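Local coordinates for putative uncharacterized protein (Staphylococcus aureus subsp. aureus Mu50, PDB 3FYM) that is of unknown function but, as a membrane protein with a soluble N-terminal helix-turn-helix domain, probably binds DNA, at residues 34-39 with 51-56. Residues are numbered along the deposited sequence; the frame is centred on the assembly and turned at random.
Sequences VHIENN and EGFIRK. With ZN (zinc ion), chain B.
I36 sets its CD1 methyl against F53 CB and its CG2 methyl against I54 CG1, packing helix 30-37 against helix 50-60 in the buried core of the helix-turn-helix domain. CD1 is 3.3 Å from F53 CB, a closeness that is doubtful evidence of tight packing because I36 was modelled in two conformers. The same methyl lies 3.8 Å from F53 CD1 and comes obliquely to the ring, while the side chains as a whole cross at about a right angle. The second branch, CG2, stands anti to the backbone N and reaches I54 CG1 at 3.9 Å. These apolar contacts bury 126 Å² over both sides, and the closest CA pair, I36 and I54, is 7.3 Å apart; L8 of helix 4-14 also touches I36. Beyond I36 the helix closes in a Schellman motif: N39, at positive phi (58°), bonds I36 O through its N-H, N to O 3.0 Å, and E40 N bonds H35 O. On helix 50-60, away from this interface, R55 NH1 forms a salt bridge with the anti lone pair of E51 OE2 at 3.0 Å, OE2 lying 7° out of the guanidinium plane. H35 takes no part in this packing: E40 OE1 bonds its ND1, while its NE2 binds the zinc ion at 2.0 Å, alongside E31 OE2 and a water.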
# COMPACT_ATOMS: atom_id res chain seq x y z
N VAL A 34 1.26 7.99 -0.26
CA VAL A 34 0.37 8.71 0.66
C VAL A 34 -1.05 8.36 0.42
O VAL A 34 -1.84 8.17 1.35
CB VAL A 34 0.67 10.21 0.60
CG1 VAL A 34 -0.36 11.00 1.41
CG2 VAL A 34 2.08 10.50 1.13
N HIS A 35 -1.47 8.24 -0.88
CA HIS A 35 -2.84 7.77 -1.13
C HIS A 35 -3.07 6.40 -0.50
O HIS A 35 -4.11 6.21 0.16
CB HIS A 35 -3.17 7.73 -2.61
CG HIS A 35 -3.28 9.05 -3.29
ND1 HIS A 35 -3.92 10.13 -2.71
CD2 HIS A 35 -2.90 9.48 -4.48
CE1 HIS A 35 -3.86 11.15 -3.56
NE2 HIS A 35 -3.25 10.80 -4.69
N ILE A 36 -2.14 5.48 -0.63
CA ILE A 36 -2.35 4.17 0.02
C ILE A 36 -2.45 4.29 1.52
O ILE A 36 -3.31 3.67 2.14
CB ILE A 36 -1.23 3.21 -0.41
CG1 ILE A 36 -1.27 3.05 -1.93
CG2 ILE A 36 -1.33 1.88 0.34
CD1 ILE A 36 -0.04 2.54 -2.59
N GLU A 37 -1.59 5.11 2.15
CA GLU A 37 -1.59 5.24 3.61
C GLU A 37 -2.93 5.77 4.10
O GLU A 37 -3.30 5.52 5.24
CB GLU A 37 -0.45 6.14 4.10
CG GLU A 37 0.90 5.50 3.90
CD GLU A 37 2.09 6.28 4.43
OE1 GLU A 37 1.97 7.45 4.81
OE2 GLU A 37 3.20 5.66 4.44
N ASN A 38 -3.60 6.54 3.23
CA ASN A 38 -4.87 7.16 3.56
C ASN A 38 -6.06 6.41 2.98
O ASN A 38 -7.20 6.92 3.05
CB ASN A 38 -4.85 8.64 3.15
CG ASN A 38 -3.85 9.34 4.08
OD1 ASN A 38 -2.65 9.53 3.76
ND2 ASN A 38 -4.19 9.63 5.29
N ASN A 39 -5.86 5.22 2.45
CA ASN A 39 -6.95 4.42 1.84
C ASN A 39 -7.65 5.18 0.71
O ASN A 39 -8.82 4.94 0.41
CB ASN A 39 -7.94 3.87 2.86
CG ASN A 39 -7.50 2.56 3.53
OD1 ASN A 39 -6.39 2.46 4.01
ND2 ASN A 39 -8.39 1.60 3.61
N GLU A 51 -3.72 -3.42 -5.01
CA GLU A 51 -3.12 -4.56 -4.32
C GLU A 51 -1.64 -4.65 -4.59
O GLU A 51 -0.86 -4.89 -3.66
CB GLU A 51 -3.83 -5.86 -4.74
CG GLU A 51 -3.22 -7.04 -4.02
CD GLU A 51 -3.93 -8.35 -4.23
OE1 GLU A 51 -5.01 -8.42 -4.76
OE2 GLU A 51 -3.42 -9.34 -3.78
N GLY A 52 -1.22 -4.48 -5.86
CA GLY A 52 0.19 -4.57 -6.14
C GLY A 52 1.01 -3.50 -5.43
O GLY A 52 2.15 -3.80 -5.01
N PHE A 53 0.49 -2.31 -5.29
CA PHE A 53 1.18 -1.27 -4.52
C PHE A 53 1.28 -1.66 -3.05
O PHE A 53 2.34 -1.49 -2.42
CB PHE A 53 0.51 0.07 -4.66
CG PHE A 53 0.58 0.74 -5.98
CD1 PHE A 53 -0.32 1.73 -6.32
CD2 PHE A 53 1.54 0.45 -6.90
CE1 PHE A 53 -0.21 2.46 -7.48
CE2 PHE A 53 1.64 1.19 -8.08
CZ PHE A 53 0.75 2.18 -8.37
N ILE A 54 0.17 -2.11 -2.47
CA ILE A 54 0.19 -2.57 -1.07
C ILE A 54 1.22 -3.67 -0.90
O ILE A 54 1.95 -3.69 0.09
CB ILE A 54 -1.22 -3.02 -0.66
CG1 ILE A 54 -2.16 -1.81 -0.49
CG2 ILE A 54 -1.20 -3.83 0.63
CD1 ILE A 54 -3.61 -2.17 -0.43
N ARG A 55 1.26 -4.61 -1.82
CA ARG A 55 2.18 -5.74 -1.75
C ARG A 55 3.64 -5.28 -1.75
O ARG A 55 4.45 -5.77 -0.96
CB ARG A 55 1.91 -6.68 -2.92
CG ARG A 55 2.76 -7.88 -3.02
CD ARG A 55 2.34 -8.79 -4.18
NE ARG A 55 0.93 -9.23 -4.00
CZ ARG A 55 0.57 -10.19 -3.16
NH1 ARG A 55 -0.69 -10.46 -3.02
NH2 ARG A 55 1.47 -10.86 -2.47
N LYS A 56 3.97 -4.34 -2.63
CA LYS A 56 5.35 -3.89 -2.69
C LYS A 56 5.72 -3.12 -1.43
O LYS A 56 6.81 -3.29 -0.88
CB LYS A 56 5.54 -3.04 -3.95
CG LYS A 56 6.98 -2.63 -4.14
CD LYS A 56 7.93 -3.81 -4.26
CE LYS A 56 9.36 -3.38 -4.55
NZ LYS A 56 10.17 -4.58 -4.91
ZN ZN B . -3.13 11.99 -6.26
O HOH W 1 -4.20 11.27 -7.77